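Separin (Saccharomyces cerevisiae, PDB 5U1T) cleaves the MCD1/SCC1 subunit of cohesin as a caspase-like cysteine protease, releasing sister chromosomes for segregation at the onset of anaphase. Local coordinates at residues 191-203 against 239-253. Residues are numbered along the deposited sequence; the frame is centred on the assembly and turned at random.
Sequences VLFGLKFLQYIKQ and LNSFYLSYSMLYDGL
Leu195 fits as a knob into a hole formed by Leu239, Phe242, Tyr243 and Tyr246. Its CD1 meets Leu239 CD2, while CD2 lies over one face of the Tyr246 ring, 3.9 Å from the ring centroid. Helices 191-203 and 239-250 run in similar directions at 30°, with axes 8.6 Å apart. Leu192 CB sits almost squarely above the Phe242 ring, 3° off its normal.

Gln199 can be followed outward. CB lies near Tyr246 CA, and CG, anti to the backbone N (chi1 170°), comes 3.4 Å from Ser245 O. CD lies against Ser245 CB and O. At the tip, OE1 and NE2 both rest beside Ser245 CB. OE1 accepts a hydrogen bond from Lys196 NZ (3.0 Å), and NE2 donates to Gln203 OE1, on a lone pair in its carbonyl plane. Lys196 NZ also forms a salt bridge with Asp160. A leucine in place of Gln199 would probably leave Gln203 OE1 without this donor and Lys196 NZ without one acceptor.

Tyr250 OH gives the one hydrogen bond between the helices, to Leu198 O (2.6 Å). It approaches from above the carbonyl plane, and this oxygen also accepts from Lys202 N. Lys202 CD packs over one face of the Tyr250 ring.

The side-chain bonds Lys196-Gln199-Gln203 run along helix 191-203, so shape more than polar pairing joins these two helices in the N-terminal part of the chain.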
loop_
_atom_site.group_PDB
_atom_site.type_symbol
_atom_site.label_atom_id
_atom_site.label_comp_id
_atom_site.label_asym_id
_atom_site.label_seq_id
_atom_site.Cartn_x
_atom_site.Cartn_y
_atom_site.Cartn_z
ATOM N N VAL A 191 45.139 19.501 -67.727
ATOM C CA VAL A 191 46.117 18.771 -66.927
ATOM C C VAL A 191 45.500 18.179 -65.657
ATOM O O VAL A 191 45.685 16.996 -65.367
ATOM C CB VAL A 191 47.313 19.679 -66.541
ATOM C CG1 VAL A 191 46.833 21.069 -66.192
ATOM C CG2 VAL A 191 48.085 19.084 -65.376
ATOM N N LEU A 192 44.763 19.002 -64.910
ATOM C CA LEU A 192 44.141 18.577 -63.653
ATOM C C LEU A 192 43.222 17.381 -63.843
ATOM O O LEU A 192 43.286 16.405 -63.089
ATOM C CB LEU A 192 43.366 19.731 -63.033
ATOM C CG LEU A 192 44.265 20.827 -62.468
ATOM C CD1 LEU A 192 43.438 21.905 -61.781
ATOM C CD2 LEU A 192 45.269 20.216 -61.512
ATOM N N PHE A 193 42.373 17.461 -64.860
ATOM C CA PHE A 193 41.525 16.340 -65.224
ATOM C C PHE A 193 42.351 15.134 -65.659
ATOM O O PHE A 193 42.135 14.026 -65.151
ATOM C CB PHE A 193 40.549 16.749 -66.319
ATOM C CG PHE A 193 39.457 17.653 -65.832
ATOM C CD1 PHE A 193 39.635 19.028 -65.807
ATOM C CD2 PHE A 193 38.257 17.131 -65.375
ATOM C CE1 PHE A 193 38.625 19.868 -65.340
ATOM C CE2 PHE A 193 37.246 17.969 -64.913
ATOM C CZ PHE A 193 37.434 19.336 -64.899
ATOM N N GLY A 194 43.293 15.353 -66.585
ATOM C CA GLY A 194 44.244 14.325 -66.981
ATOM C C GLY A 194 44.854 13.580 -65.801
ATOM O O GLY A 194 44.758 12.359 -65.711
ATOM N N LEU A 195 45.466 14.322 -64.885
ATOM C CA LEU A 195 46.060 13.746 -63.684
ATOM C C LEU A 195 45.078 12.861 -62.917
ATOM O O LEU A 195 45.420 11.743 -62.505
ATOM C CB LEU A 195 46.579 14.859 -62.766
ATOM C CG LEU A 195 47.846 15.614 -63.180
ATOM C CD1 LEU A 195 47.932 16.959 -62.481
ATOM C CD2 LEU A 195 49.073 14.787 -62.854
ATOM N N LYS A 196 43.857 13.363 -62.720
ATOM C CA LYS A 196 42.837 12.626 -61.982
ATOM C C LYS A 196 42.421 11.349 -62.715
ATOM O O LYS A 196 42.244 10.301 -62.088
ATOM C CB LYS A 196 41.608 13.506 -61.735
ATOM C CG LYS A 196 40.500 12.818 -60.924
ATOM C CD LYS A 196 41.000 12.389 -59.565
ATOM C CE LYS A 196 41.417 13.572 -58.715
ATOM N NZ LYS A 196 41.823 13.168 -57.335
ATOM N N PHE A 197 42.259 11.455 -64.036
ATOM C CA PHE A 197 41.821 10.339 -64.874
ATOM C C PHE A 197 42.832 9.198 -64.899
ATOM O O PHE A 197 42.455 8.021 -64.843
ATOM C CB PHE A 197 41.550 10.815 -66.305
ATOM C CG PHE A 197 41.505 9.702 -67.321
ATOM C CD1 PHE A 197 40.359 8.941 -67.489
ATOM C CD2 PHE A 197 42.609 9.423 -68.119
ATOM C CE1 PHE A 197 40.320 7.917 -68.426
ATOM C CE2 PHE A 197 42.570 8.407 -69.050
ATOM C CZ PHE A 197 41.425 7.656 -69.208
ATOM N N LEU A 198 44.113 9.547 -65.007
ATOM C CA LEU A 198 45.175 8.543 -64.938
ATOM C C LEU A 198 45.147 7.883 -63.566
ATOM O O LEU A 198 45.183 6.653 -63.459
ATOM C CB LEU A 198 46.556 9.157 -65.218
ATOM C CG LEU A 198 46.760 9.718 -66.629
ATOM C CD1 LEU A 198 48.194 10.202 -66.849
ATOM C CD2 LEU A 198 46.366 8.692 -67.679
ATOM N N GLN A 199 45.067 8.708 -62.526
ATOM C CA GLN A 199 45.003 8.212 -61.157
ATOM C C GLN A 199 43.872 7.198 -60.987
ATOM O O GLN A 199 44.091 6.119 -60.447
ATOM C CB GLN A 199 44.834 9.373 -60.180
ATOM C CG GLN A 199 44.529 8.953 -58.746
ATOM C CD GLN A 199 43.806 10.040 -57.963
ATOM O OE1 GLN A 199 43.825 11.214 -58.341
ATOM N NE2 GLN A 199 43.154 9.652 -56.879
ATOM N N TYR A 200 42.677 7.523 -61.477
ATOM C CA TYR A 200 41.517 6.650 -61.271
ATOM C C TYR A 200 41.706 5.308 -61.969
ATOM O O TYR A 200 41.467 4.250 -61.378
ATOM C CB TYR A 200 40.217 7.315 -61.755
ATOM C CG TYR A 200 39.586 8.272 -60.758
ATOM C CD1 TYR A 200 40.154 8.482 -59.509
ATOM C CD2 TYR A 200 38.416 8.964 -61.068
ATOM C CE1 TYR A 200 39.582 9.359 -58.601
ATOM C CE2 TYR A 200 37.837 9.838 -60.168
ATOM C CZ TYR A 200 38.425 10.032 -58.935
ATOM O OH TYR A 200 37.862 10.899 -58.030
ATOM N N ILE A 201 42.148 5.363 -63.216
ATOM C CA ILE A 201 42.368 4.165 -64.020
ATOM C C ILE A 201 43.391 3.203 -63.385
ATOM O O ILE A 201 43.244 1.979 -63.474
ATOM C CB ILE A 201 42.802 4.555 -65.450
ATOM C CG1 ILE A 201 41.561 4.930 -66.267
ATOM C CG2 ILE A 201 43.572 3.439 -66.112
ATOM C CD1 ILE A 201 41.690 4.676 -67.735
ATOM N N LYS A 202 44.408 3.755 -62.726
ATOM C CA LYS A 202 45.317 2.942 -61.919
ATOM C C LYS A 202 44.600 2.454 -60.670
ATOM O O LYS A 202 44.659 1.274 -60.325
ATOM C CB LYS A 202 46.569 3.736 -61.529
ATOM C CG LYS A 202 47.630 2.930 -60.774
ATOM C CD LYS A 202 48.894 2.753 -61.610
ATOM C CE LYS A 202 49.938 1.920 -60.878
ATOM N NZ LYS A 202 51.111 1.571 -61.749
ATOM N N GLN A 203 43.913 3.377 -60.008
ATOM C CA GLN A 203 43.278 3.115 -58.726
ATOM C C GLN A 203 42.222 2.034 -58.796
ATOM O O GLN A 203 42.027 1.262 -57.848
ATOM C CB GLN A 203 42.638 4.394 -58.205
ATOM C CG GLN A 203 42.324 4.390 -56.724
ATOM C CD GLN A 203 42.215 5.803 -56.210
ATOM O OE1 GLN A 203 42.750 6.725 -56.833
ATOM N NE2 GLN A 203 41.514 5.993 -55.091
ATOM N N LEU A 239 46.159 22.299 -58.311
ATOM C CA LEU A 239 47.205 21.442 -58.898
ATOM C C LEU A 239 47.938 20.558 -57.905
ATOM O O LEU A 239 48.103 19.359 -58.146
ATOM C CB LEU A 239 48.234 22.298 -59.652
ATOM C CG LEU A 239 49.385 21.691 -60.496
ATOM C CD1 LEU A 239 50.608 21.311 -59.670
ATOM C CD2 LEU A 239 48.938 20.502 -61.345
ATOM N N ASN A 240 48.379 21.146 -56.795
ATOM C CA ASN A 240 49.073 20.371 -55.773
ATOM C C ASN A 240 48.258 19.172 -55.323
ATOM O O ASN A 240 48.763 18.050 -55.307
ATOM C CB ASN A 240 49.413 21.236 -54.568
ATOM C CG ASN A 240 50.343 20.531 -53.601
ATOM O OD1 ASN A 240 51.537 20.383 -53.870
ATOM N ND2 ASN A 240 49.801 20.094 -52.465
ATOM N N SER A 241 46.998 19.414 -54.973
ATOM C CA SER A 241 46.104 18.348 -54.531
ATOM C C SER A 241 46.031 17.226 -55.570
ATOM O O SER A 241 46.248 16.054 -55.245
ATOM C CB SER A 241 44.706 18.912 -54.242
ATOM O OG SER A 241 43.877 17.968 -53.571
ATOM N N PHE A 242 45.763 17.596 -56.821
ATOM C CA PHE A 242 45.596 16.626 -57.899
ATOM C C PHE A 242 46.820 15.746 -58.132
ATOM O O PHE A 242 46.701 14.518 -58.217
ATOM C CB PHE A 242 45.248 17.343 -59.190
ATOM C CG PHE A 242 43.812 17.709 -59.295
ATOM C CD1 PHE A 242 43.351 18.909 -58.787
ATOM C CD2 PHE A 242 42.914 16.853 -59.902
ATOM C CE1 PHE A 242 42.019 19.250 -58.887
ATOM C CE2 PHE A 242 41.582 17.190 -60.001
ATOM C CZ PHE A 242 41.136 18.389 -59.494
ATOM N N TYR A 243 47.984 16.385 -58.249
ATOM C CA TYR A 243 49.241 15.691 -58.514
ATOM C C TYR A 243 49.559 14.728 -57.378
ATOM O O TYR A 243 49.970 13.593 -57.620
ATOM C CB TYR A 243 50.387 16.703 -58.717
ATOM C CG TYR A 243 51.789 16.105 -58.842
ATOM C CD1 TYR A 243 52.573 15.855 -57.713
ATOM C CD2 TYR A 243 52.340 15.819 -60.087
ATOM C CE1 TYR A 243 53.856 15.321 -57.823
ATOM C CE2 TYR A 243 53.623 15.283 -60.204
ATOM C CZ TYR A 243 54.377 15.035 -59.071
ATOM O OH TYR A 243 55.653 14.506 -59.182
ATOM N N LEU A 244 49.364 15.181 -56.141
ATOM C CA LEU A 244 49.605 14.333 -54.982
ATOM C C LEU A 244 48.818 13.032 -55.080
ATOM O O LEU A 244 49.359 11.958 -54.850
ATOM C CB LEU A 244 49.244 15.061 -53.687
ATOM C CG LEU A 244 50.179 16.180 -53.222
ATOM C CD1 LEU A 244 49.754 16.693 -51.847
ATOM C CD2 LEU A 244 51.639 15.718 -53.222
ATOM N N SER A 245 47.540 13.132 -55.428
ATOM C CA SER A 245 46.708 11.947 -55.585
ATOM C C SER A 245 47.156 11.118 -56.784
ATOM O O SER A 245 47.075 9.893 -56.765
ATOM C CB SER A 245 45.244 12.343 -55.736
ATOM O OG SER A 245 44.819 13.071 -54.606
ATOM N N TYR A 246 47.751 11.793 -57.747
ATOM C CA TYR A 246 48.243 11.126 -58.925
ATOM C C TYR A 246 49.528 10.423 -58.583
ATOM O O TYR A 246 49.722 9.280 -58.951
ATOM C CB TYR A 246 48.494 12.130 -60.036
ATOM C CG TYR A 246 49.369 11.609 -61.147
ATOM C CD1 TYR A 246 48.857 10.797 -62.134
ATOM C CD2 TYR A 246 50.707 11.939 -61.208
ATOM C CE1 TYR A 246 49.655 10.323 -63.149
ATOM C CE2 TYR A 246 51.512 11.470 -62.219
ATOM C CZ TYR A 246 50.980 10.664 -63.185
ATOM O OH TYR A 246 51.780 10.201 -64.194
ATOM N N SER A 247 50.396 11.120 -57.866
ATOM C CA SER A 247 51.684 10.580 -57.468
ATOM C C SER A 247 51.558 9.223 -56.811
ATOM O O SER A 247 52.191 8.259 -57.216
ATOM C CB SER A 247 52.364 11.524 -56.487
ATOM O OG SER A 247 52.769 12.709 -57.122
ATOM N N MET A 248 50.690 9.160 -55.825
ATOM C CA MET A 248 50.431 7.965 -55.075
ATOM C C MET A 248 50.324 6.700 -55.881
ATOM O O MET A 248 50.932 5.701 -55.547
ATOM C CB MET A 248 49.133 8.157 -54.342
ATOM C CG MET A 248 49.284 9.077 -53.167
ATOM S SD MET A 248 49.769 8.090 -51.762
ATOM C CE MET A 248 50.463 9.375 -50.738
ATOM N N LEU A 249 49.521 6.716 -56.919
ATOM C CA LEU A 249 49.358 5.523 -57.707
ATOM C C LEU A 249 50.497 5.336 -58.695
ATOM O O LEU A 249 50.682 4.244 -59.207
ATOM C CB LEU A 249 48.014 5.534 -58.422
ATOM C CG LEU A 249 46.860 5.135 -57.518
ATOM C CD1 LEU A 249 46.686 6.182 -56.439
ATOM C CD2 LEU A 249 45.581 4.947 -58.308
ATOM N N TYR A 250 51.281 6.376 -58.956
ATOM C CA TYR A 250 52.351 6.202 -59.931
ATOM C C TYR A 250 53.764 6.378 -59.358
ATOM O O TYR A 250 54.742 6.452 -60.111
ATOM C CB TYR A 250 52.163 7.181 -61.084
ATOM C CG TYR A 250 50.944 6.918 -61.929
ATOM C CD1 TYR A 250 49.692 7.381 -61.546
ATOM C CD2 TYR A 250 51.048 6.221 -63.118
ATOM C CE1 TYR A 250 48.584 7.151 -62.322
ATOM C CE2 TYR A 250 49.943 5.989 -63.898
ATOM C CZ TYR A 250 48.715 6.456 -63.499
ATOM O OH TYR A 250 47.620 6.221 -64.288
ATOM N N ASP A 251 53.868 6.471 -58.035
ATOM C CA ASP A 251 55.174 6.504 -57.385
ATOM C C ASP A 251 55.870 5.185 -57.650
ATOM O O ASP A 251 55.290 4.116 -57.447
ATOM C CB ASP A 251 55.045 6.755 -55.875
ATOM C CG ASP A 251 55.375 8.196 -55.489
ATOM O OD1 ASP A 251 55.616 9.027 -56.399
ATOM O OD2 ASP A 251 55.381 8.492 -54.272
ATOM N N GLY A 252 57.108 5.267 -58.116
ATOM C CA GLY A 252 57.862 4.078 -58.461
ATOM C C GLY A 252 57.521 3.586 -59.857
ATOM O O GLY A 252 57.516 2.378 -60.104
ATOM N N LEU A 253 57.230 4.524 -60.760
ATOM C CA LEU A 253 56.912 4.231 -62.160
ATOM C C LEU A 253 57.411 5.386 -63.030
ATOM O O LEU A 253 58.244 6.175 -62.580
ATOM C CB LEU A 253 55.405 4.014 -62.350
ATOM C CG LEU A 253 54.818 2.735 -61.735
ATOM C CD1 LEU A 253 53.721 3.033 -60.704
ATOM C CD2 LEU A 253 54.319 1.788 -62.818
#